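PDB 7LPO: cytoplasmic protein, which probably hydrolyses the beta-glucosidic bond of steryl glucosides, as a sterylglucosidase of glycoside hydrolase family 5. Local coordinates for residues H452-L457 with V519-I524; I524-D529 with K551-S556; N468-G473 with Q498-V503. All coordinates share one frame; numbering follows the deposited sequence.

Contact 1: H452-L457 with V519-I524; sequences HFYDGL and VGEIGI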
loop_
_atom_site.group_PDB
_atom_site.type_symbol
_atom_site.label_atom_id
_atom_site.label_comp_id
_atom_site.label_asym_id
_atom_site.label_seq_id
_atom_site.Cartn_x
_atom_site.Cartn_y
_atom_site.Cartn_z
ATOM N N HIS A 452 2.437 3.439 -5.233
ATOM C CA HIS A 452 1.035 3.571 -4.874
ATOM C C HIS A 452 0.483 4.862 -5.466
ATOM O O HIS A 452 1.219 5.820 -5.708
ATOM C CB HIS A 452 0.848 3.560 -3.357
ATOM C CG HIS A 452 1.373 2.321 -2.698
ATOM N ND1 HIS A 452 1.400 2.162 -1.331
ATOM C CD2 HIS A 452 1.889 1.181 -3.218
ATOM C CE1 HIS A 452 1.919 0.985 -1.035
ATOM N NE2 HIS A 452 2.220 0.367 -2.162
ATOM N N PHE A 453 -0.818 4.867 -5.736
ATOM C CA PHE A 453 -1.487 6.087 -6.159
ATOM C C PHE A 453 -2.887 6.140 -5.581
ATOM O O PHE A 453 -3.655 5.183 -5.720
ATOM C CB PHE A 453 -1.589 6.209 -7.678
ATOM C CG PHE A 453 -2.333 7.436 -8.107
ATOM C CD1 PHE A 453 -1.670 8.638 -8.263
ATOM C CD2 PHE A 453 -3.702 7.404 -8.310
ATOM C CE1 PHE A 453 -2.353 9.782 -8.633
ATOM C CE2 PHE A 453 -4.382 8.551 -8.684
ATOM C CZ PHE A 453 -3.700 9.740 -8.836
ATOM N N TYR A 454 -3.226 7.268 -4.970
ATOM C CA TYR A 454 -4.572 7.532 -4.494
ATOM C C TYR A 454 -5.043 8.870 -5.036
ATOM O O TYR A 454 -4.273 9.830 -5.085
ATOM C CB TYR A 454 -4.637 7.552 -2.962
ATOM C CG TYR A 454 -4.520 6.181 -2.346
ATOM C CD1 TYR A 454 -5.640 5.392 -2.144
ATOM C CD2 TYR A 454 -3.284 5.672 -1.971
ATOM C CE1 TYR A 454 -5.535 4.131 -1.593
ATOM C CE2 TYR A 454 -3.173 4.421 -1.413
ATOM C CZ TYR A 454 -4.303 3.656 -1.227
ATOM O OH TYR A 454 -4.200 2.413 -0.655
ATOM N N ASP A 455 -6.310 8.917 -5.455
ATOM C CA ASP A 455 -7.035 10.167 -5.635
ATOM C C ASP A 455 -7.141 10.826 -4.262
ATOM O O ASP A 455 -8.099 10.586 -3.512
ATOM C CB ASP A 455 -8.397 9.887 -6.259
ATOM C CG ASP A 455 -9.256 11.136 -6.404
ATOM O OD1 ASP A 455 -8.857 12.235 -5.957
ATOM O OD2 ASP A 455 -10.356 10.996 -6.964
ATOM N N GLY A 456 -6.143 11.653 -3.936
ATOM C CA GLY A 456 -6.013 12.164 -2.581
ATOM C C GLY A 456 -7.165 13.051 -2.152
ATOM O O GLY A 456 -7.605 12.994 -1.002
ATOM N N LEU A 457 -7.652 13.902 -3.055
ATOM C CA LEU A 457 -8.791 14.739 -2.706
ATOM C C LEU A 457 -9.970 13.883 -2.254
ATOM O O LEU A 457 -10.633 14.185 -1.254
ATOM C CB LEU A 457 -9.186 15.611 -3.899
ATOM C CG LEU A 457 -10.450 16.441 -3.660
ATOM C CD1 LEU A 457 -10.184 17.493 -2.583
ATOM C CD2 LEU A 457 -10.954 17.112 -4.927
ATOM N N VAL A 519 0.686 -0.813 -9.946
ATOM C CA VAL A 519 0.226 0.130 -8.931
ATOM C C VAL A 519 -0.162 -0.699 -7.712
ATOM O O VAL A 519 -1.253 -1.271 -7.651
ATOM C CB VAL A 519 -0.932 0.998 -9.423
ATOM C CG1 VAL A 519 -1.361 1.946 -8.323
ATOM C CG2 VAL A 519 -0.529 1.773 -10.682
ATOM N N GLY A 520 0.743 -0.771 -6.734
ATOM C CA GLY A 520 0.566 -1.705 -5.633
ATOM C C GLY A 520 -0.606 -1.395 -4.730
ATOM O O GLY A 520 -1.105 -2.297 -4.049
ATOM N N GLU A 521 -1.022 -0.140 -4.669
ATOM C CA GLU A 521 -2.226 0.247 -3.951
ATOM C C GLU A 521 -2.949 1.338 -4.724
ATOM O O GLU A 521 -2.326 2.296 -5.191
ATOM C CB GLU A 521 -1.927 0.776 -2.545
ATOM C CG GLU A 521 -1.294 -0.200 -1.595
ATOM C CD GLU A 521 -1.212 0.361 -0.172
ATOM O OE1 GLU A 521 -1.918 1.356 0.128
ATOM O OE2 GLU A 521 -0.427 -0.188 0.634
ATOM N N ILE A 522 -4.269 1.200 -4.824
ATOM C CA ILE A 522 -5.136 2.231 -5.387
ATOM C C ILE A 522 -6.546 1.919 -4.917
ATOM O O ILE A 522 -6.921 0.748 -4.800
ATOM C CB ILE A 522 -5.027 2.289 -6.931
ATOM C CG1 ILE A 522 -5.964 3.360 -7.506
ATOM C CG2 ILE A 522 -5.334 0.944 -7.564
ATOM C CD1 ILE A 522 -5.620 3.764 -8.922
ATOM N N GLY A 523 -7.308 2.962 -4.591
ATOM C CA GLY A 523 -8.655 2.744 -4.080
ATOM C C GLY A 523 -9.339 4.036 -3.690
ATOM O O GLY A 523 -8.783 5.127 -3.830
ATOM N N ILE A 524 -10.565 3.889 -3.187
ATOM C CA ILE A 524 -11.408 5.026 -2.808
ATOM C C ILE A 524 -12.149 4.700 -1.522
ATOM O O ILE A 524 -12.331 3.528 -1.168
ATOM C CB ILE A 524 -12.430 5.397 -3.907
ATOM C CG1 ILE A 524 -13.325 4.198 -4.235
ATOM C CG2 ILE A 524 -11.728 5.861 -5.183
ATOM C CD1 ILE A 524 -14.709 4.235 -3.611
HETATM O O HOH W 1 -7.673 6.414 -5.870
HETATM O O HOH W 2 -9.325 7.973 -3.243
#
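Tyr-454 and His-452 both meet Glu-521, which stands at the end of strand 518-522 in a family 5 TIM barrel, beside a pocket that holds a Tris molecule. Tyr-454 OH donates to Glu-521 OE1 over 2.6 Å, reaching it on the anti side, with ring and carboxylate planes 84° apart; both oxygens also bond the Tris nitrogen. Imidazole uses its face instead. Glu-521 CG lies over the centre of the His-452 ring, 3.5 Å from the centroid; with the chain extended to CD, the carboxylate lies stacked on the imidazole, planes 24° apart, and Glu-521 OE2 is 3.1 Å from His-452 CE1. Arg-100 forms a salt bridge with OE2, while His-452 ND1 bonds Glu-271. A glutamate here, with Glu-271 close by, is consistent with the carboxylate pair of family 5 active sites.

Behind this shell one backbone bond joins the segments: Phe-453 N donates to Glu-521 O at 3.0 Å, nearly straight at 172°. The intervening Phe-453 suits the buried opposite side, its ring edge meeting Ile-522 CD1 at 4.2 Å. Gly-520 suits the corner because a CB would crowd His-452 CD2. Farther along, one water accepts from Asp-455 N at 2.9 Å and donates to Gly-523 O at 2.7 Å.

Contact 2: I524-D529 with K551-S556; sequences IPYDMD and KAMDCS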
loop_
_atom_site.group_PDB
_atom_site.type_symbol
_atom_site.label_atom_id
_atom_site.label_comp_id
_atom_site.label_asym_id
_atom_site.label_seq_id
_atom_site.Cartn_x
_atom_site.Cartn_y
_atom_site.Cartn_z
ATOM N N ILE A 524 -10.565 3.889 -3.187
ATOM C CA ILE A 524 -11.408 5.026 -2.808
ATOM C C ILE A 524 -12.149 4.700 -1.522
ATOM O O ILE A 524 -12.331 3.528 -1.168
ATOM C CB ILE A 524 -12.430 5.397 -3.907
ATOM C CG1 ILE A 524 -13.325 4.198 -4.235
ATOM C CG2 ILE A 524 -11.728 5.861 -5.183
ATOM C CD1 ILE A 524 -14.709 4.235 -3.611
ATOM N N PRO A 525 -12.603 5.731 -0.803
ATOM C CA PRO A 525 -13.375 5.502 0.432
ATOM C C PRO A 525 -14.859 5.278 0.163
ATOM O O PRO A 525 -15.493 6.018 -0.593
ATOM C CB PRO A 525 -13.154 6.789 1.231
ATOM C CG PRO A 525 -12.997 7.855 0.140
ATOM C CD PRO A 525 -12.264 7.156 -1.000
ATOM N N TYR A 526 -15.417 4.268 0.819
ATOM C CA TYR A 526 -16.826 3.939 0.668
ATOM C C TYR A 526 -17.710 4.628 1.699
ATOM O O TYR A 526 -18.926 4.725 1.486
ATOM C CB TYR A 526 -17.019 2.420 0.750
ATOM C CG TYR A 526 -16.670 1.718 -0.542
ATOM C CD1 TYR A 526 -17.602 1.588 -1.553
ATOM C CD2 TYR A 526 -15.400 1.207 -0.761
ATOM C CE1 TYR A 526 -17.286 0.960 -2.748
ATOM C CE2 TYR A 526 -15.076 0.578 -1.961
ATOM C CZ TYR A 526 -16.031 0.462 -2.940
ATOM O OH TYR A 526 -15.744 -0.178 -4.108
ATOM N N ASP A 527 -17.133 5.121 2.795
ATOM C CA ASP A 527 -17.898 5.825 3.824
ATOM C C ASP A 527 -18.108 7.295 3.486
ATOM O O ASP A 527 -18.038 8.158 4.366
ATOM C CB ASP A 527 -17.217 5.673 5.185
ATOM C CG ASP A 527 -15.759 6.129 5.185
ATOM O OD1 ASP A 527 -15.088 6.045 4.133
ATOM O OD2 ASP A 527 -15.270 6.548 6.260
ATOM N N MET A 528 -18.387 7.591 2.219
ATOM C CA MET A 528 -18.594 8.963 1.783
ATOM C C MET A 528 -19.888 9.535 2.334
ATOM O O MET A 528 -20.836 8.806 2.629
ATOM C CB MET A 528 -18.671 9.039 0.270
ATOM C CG MET A 528 -17.470 8.552 -0.445
ATOM S SD MET A 528 -17.766 8.711 -2.198
ATOM C CE MET A 528 -16.092 8.475 -2.809
ATOM N N ASP A 529 -19.927 10.868 2.444
ATOM C CA ASP A 529 -21.174 11.597 2.686
ATOM C C ASP A 529 -21.797 11.209 4.024
ATOM O O ASP A 529 -23.013 11.019 4.134
ATOM C CB ASP A 529 -22.166 11.364 1.545
ATOM C CG ASP A 529 -21.618 11.815 0.198
ATOM O OD1 ASP A 529 -21.132 12.960 0.117
ATOM O OD2 ASP A 529 -21.658 11.023 -0.774
ATOM N N LYS A 551 -18.619 6.338 -9.319
ATOM C CA LYS A 551 -17.898 7.281 -10.170
ATOM C C LYS A 551 -16.450 7.433 -9.719
ATOM O O LYS A 551 -15.523 7.402 -10.538
ATOM C CB LYS A 551 -18.602 8.640 -10.165
ATOM C CG LYS A 551 -19.978 8.656 -10.815
ATOM C CD LYS A 551 -20.491 10.085 -10.934
ATOM C CE LYS A 551 -21.991 10.180 -10.740
ATOM N NZ LYS A 551 -22.734 9.270 -11.660
ATOM N N ALA A 552 -16.234 7.630 -8.417
ATOM C CA ALA A 552 -14.871 7.774 -7.911
ATOM C C ALA A 552 -14.035 6.548 -8.245
ATOM O O ALA A 552 -12.924 6.661 -8.777
ATOM C CB ALA A 552 -14.897 8.013 -6.399
ATOM N N MET A 553 -14.553 5.362 -7.925
ATOM C CA MET A 553 -13.877 4.108 -8.239
ATOM C C MET A 553 -13.574 4.002 -9.735
ATOM O O MET A 553 -12.462 3.651 -10.128
ATOM C CB MET A 553 -14.751 2.932 -7.800
ATOM C CG MET A 553 -14.104 1.569 -7.880
ATOM S SD MET A 553 -12.980 1.240 -6.489
ATOM C CE MET A 553 -11.482 1.138 -7.310
ATOM N N ASP A 554 -14.584 4.275 -10.567
ATOM C CA ASP A 554 -14.420 4.138 -12.016
ATOM C C ASP A 554 -13.397 5.121 -12.573
ATOM O O ASP A 554 -12.679 4.788 -13.521
ATOM C CB ASP A 554 -15.782 4.331 -12.693
ATOM C CG ASP A 554 -15.738 4.100 -14.190
ATOM O OD1 ASP A 554 -15.134 3.107 -14.640
ATOM O OD2 ASP A 554 -16.319 4.920 -14.929
ATOM N N CYS A 555 -13.306 6.324 -12.001
ATOM C CA CYS A 555 -12.265 7.266 -12.407
ATOM C C CYS A 555 -10.873 6.726 -12.084
ATOM O O CYS A 555 -9.964 6.763 -12.925
ATOM C CB CYS A 555 -12.487 8.611 -11.720
ATOM S SG CYS A 555 -11.141 9.776 -11.973
ATOM N N SER A 556 -10.688 6.194 -10.876
ATOM C CA SER A 556 -9.384 5.644 -10.524
ATOM C C SER A 556 -9.058 4.419 -11.368
ATOM O O SER A 556 -7.908 4.241 -11.791
ATOM C CB SER A 556 -9.338 5.297 -9.036
ATOM O OG SER A 556 -8.977 6.437 -8.284
#
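In the last part of the TIM barrel, the loop that leaves strand 518-522 packs through Ile-524 against helix 547-559, with Ala-552, Met-553 and Ser-556 as its partners there. The contact is van der Waals packing, mostly between apolar side chains, and buries 221 Å² in all.

Ile-524 points its CB at the helix and spreads its branches over it. Its CG1 lies between the backbone N and the carbonyl carbon (chi1 58°), a rotamer that brings CG1 to 3.7 Å from Met-553 SD. The other branch, CG2, rests on the helix backbone, 3.9 Å from Ala-552 O, and stands 4.0 Å from Ala-552 CB; Ser-556 OG, one turn on, is a looser neighbour. A beta-branched residue suits this place because it can touch two neighbouring helix residues at once. The methyl at the end of the longer branch, Ile-524 CD1, turns back to its own loop and sits 3.9 Å above the plane of the Tyr-526 ring, over the centre.

Met-553 bends at chi2 (79°), and its soft, polarisable sulphur takes up the space beside Ile-524, with Tyr-526 OH 3.9 Å from SD. Met-528 does the reverse: extended beyond CG, it delivers CE to Ala-552 CB at 3.8 Å. Alanine suits the middle of this face, since its short side chain lets both Ile-524 and Met-528 come close to the helix.

Around the contact, Thr-458 of helix 456-461 touches Ala-552 and Met-528, and Ala-664 and Phe-665 of helix 662-665 pack on Met-553. Arg-660 makes a cation-pi contact with Tyr-526. Because strand 567-570, parallel to strand 518-522, follows helix 547-559, the packing belongs to a beta-alpha-beta crossover of the kind from which TIM barrels are built.

Contact 3: N468-G473 with Q498-V503; sequences NADAIG and QGELAV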
loop_
_atom_site.group_PDB
_atom_site.type_symbol
_atom_site.label_atom_id
_atom_site.label_comp_id
_atom_site.label_asym_id
_atom_site.label_seq_id
_atom_site.Cartn_x
_atom_site.Cartn_y
_atom_site.Cartn_z
ATOM N N ASN A 468 -11.413 18.529 -9.030
ATOM C CA ASN A 468 -10.257 17.801 -8.525
ATOM C C ASN A 468 -9.031 18.569 -8.988
ATOM O O ASN A 468 -9.146 19.601 -9.654
ATOM C CB ASN A 468 -10.248 16.336 -8.984
ATOM C CG ASN A 468 -9.486 15.426 -8.025
ATOM O OD1 ASN A 468 -8.440 15.803 -7.486
ATOM N ND2 ASN A 468 -10.011 14.222 -7.805
ATOM N N ALA A 469 -7.855 18.073 -8.623
ATOM C CA ALA A 469 -6.626 18.780 -8.942
ATOM C C ALA A 469 -5.498 17.783 -9.137
ATOM O O ALA A 469 -5.482 16.706 -8.529
ATOM C CB ALA A 469 -6.260 19.783 -7.845
ATOM N N ASP A 470 -4.548 18.167 -9.986
ATOM C CA ASP A 470 -3.441 17.298 -10.371
ATOM C C ASP A 470 -2.359 17.375 -9.302
ATOM O O ASP A 470 -1.426 18.177 -9.389
ATOM C CB ASP A 470 -2.908 17.711 -11.735
ATOM C CG ASP A 470 -1.666 16.933 -12.135
ATOM O OD1 ASP A 470 -1.341 15.918 -11.474
ATOM O OD2 ASP A 470 -1.018 17.342 -13.115
ATOM N N ALA A 471 -2.462 16.492 -8.301
ATOM C CA ALA A 471 -1.581 16.577 -7.138
ATOM C C ALA A 471 -0.135 16.226 -7.483
ATOM O O ALA A 471 0.802 16.803 -6.915
ATOM C CB ALA A 471 -2.093 15.662 -6.023
ATOM N N ILE A 472 0.073 15.267 -8.383
ATOM C CA ILE A 472 1.438 14.913 -8.768
ATOM C C ILE A 472 2.097 16.066 -9.521
ATOM O O ILE A 472 3.260 16.402 -9.275
ATOM C CB ILE A 472 1.439 13.616 -9.598
ATOM C CG1 ILE A 472 1.200 12.423 -8.669
ATOM C CG2 ILE A 472 2.737 13.481 -10.364
ATOM C CD1 ILE A 472 1.353 11.070 -9.327
ATOM N N GLY A 473 1.373 16.691 -10.447
ATOM C CA GLY A 473 1.940 17.816 -11.167
ATOM C C GLY A 473 2.278 18.986 -10.265
ATOM O O GLY A 473 3.254 19.698 -10.508
ATOM N N GLN A 498 -5.869 9.996 -15.138
ATOM C CA GLN A 498 -5.170 9.080 -16.029
ATOM C C GLN A 498 -3.795 9.629 -16.397
ATOM O O GLN A 498 -2.833 8.864 -16.542
ATOM C CB GLN A 498 -6.008 8.836 -17.281
ATOM C CG GLN A 498 -5.496 7.733 -18.160
ATOM C CD GLN A 498 -6.415 7.477 -19.335
ATOM O OE1 GLN A 498 -6.241 8.053 -20.397
ATOM N NE2 GLN A 498 -7.412 6.621 -19.138
ATOM N N GLY A 499 -3.684 10.948 -16.550
ATOM C CA GLY A 499 -2.381 11.546 -16.789
ATOM C C GLY A 499 -1.430 11.405 -15.617
ATOM O O GLY A 499 -0.223 11.237 -15.809
ATOM N N GLU A 500 -1.961 11.445 -14.391
ATOM C CA GLU A 500 -1.109 11.228 -13.226
ATOM C C GLU A 500 -0.532 9.817 -13.215
ATOM O O GLU A 500 0.641 9.623 -12.889
ATOM C CB GLU A 500 -1.895 11.494 -11.943
ATOM C CG GLU A 500 -2.205 12.962 -11.692
ATOM C CD GLU A 500 -2.809 13.200 -10.307
ATOM O OE1 GLU A 500 -4.031 13.045 -10.147
ATOM O OE2 GLU A 500 -2.057 13.544 -9.375
ATOM N N LEU A 501 -1.338 8.811 -13.546
ATOM C CA LEU A 501 -0.804 7.455 -13.578
ATOM C C LEU A 501 0.243 7.299 -14.678
ATOM O O LEU A 501 1.165 6.491 -14.546
ATOM C CB LEU A 501 -1.933 6.442 -13.773
ATOM C CG LEU A 501 -2.703 5.945 -12.548
ATOM C CD1 LEU A 501 -1.777 5.194 -11.624
ATOM C CD2 LEU A 501 -3.375 7.103 -11.815
ATOM N N ALA A 502 0.115 8.055 -15.769
ATOM C CA ALA A 502 1.107 7.985 -16.835
ATOM C C ALA A 502 2.456 8.514 -16.368
ATOM O O ALA A 502 3.499 8.039 -16.826
ATOM C CB ALA A 502 0.627 8.769 -18.060
ATOM N N VAL A 503 2.456 9.494 -15.459
ATOM C CA VAL A 503 3.712 10.020 -14.929
ATOM C C VAL A 503 4.448 8.945 -14.140
ATOM O O VAL A 503 5.673 8.807 -14.235
ATOM C CB VAL A 503 3.440 11.269 -14.067
ATOM C CG1 VAL A 503 4.666 11.641 -13.240
ATOM C CG2 VAL A 503 2.999 12.440 -14.946
HETATM O O HOH W 3 -4.734 13.773 -7.819
#
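Glu-500 of helix 490-512 reaches into the N-terminal end of helix 471-475, where Asp-470 is the N-cap. Glu-500 CB, directed at the other segment, lies 4.2 Å from Ile-472 CD1. CG, anti to the carbonyl carbon (chi1 -71°), slides past the aspartate, with Asp-470 OD1 only 3.1 Å away; Glu-500 CD stays beside the same oxygen at 3.3 Å. At the tip the two oxygens part. OE1 turns to a water lying between it and Ala-469 O. Glu-500 OE2 accepts from Ile-472 N at 2.9 Å, in a straight bond of 168° that meets it on the anti side, 22° out of the carboxylate plane.

Thus two acidic side chains share the first N-H groups of one helix: Asp-470 OD1 takes Gly-473 N at 3.0 Å from above its carboxylate plane, the usual N-cap bond. Glutamate suits the second role, its longer chain spanning from helix 490-512 to the start of helix 471-475. Asp-470 OD1 and Glu-500 OE2 stand 3.2 Å apart as two acceptors, a repulsion that the positive end of the helix dipole probably eases, though a raised pKa for one acid is possible. Tyr-479 OH holds Asp-470 OD2. Beyond this polar end the helices meet through aliphatic branches: Ile-472 CG2 lies 3.9 Å from Val-503 CG1.

How the contacts relate
From the N terminus, residues 452-457 come first and wait longest for their partner. The chain passes through helix 456-461 to 468-473, and helix 490-512 then closes contact 3 at 498-503. Strand 518-522 follows and closes contact 1 around it, so contact 3 is nested within contact 1. Contact 2 opens at Ile-524, which contact 1 also includes, and closes on helix 547-559; no two contacts cross. Asp-455 OD1 and Asn-468 ND2 probably bond contact 1 to contact 3, and Phe-453 packs on Leu-501. Ile-522 touches Ser-556 of contact 2. Contact 1 therefore links the barrel's pocket to both flanking helices, while contacts 2 and 3 do not touch.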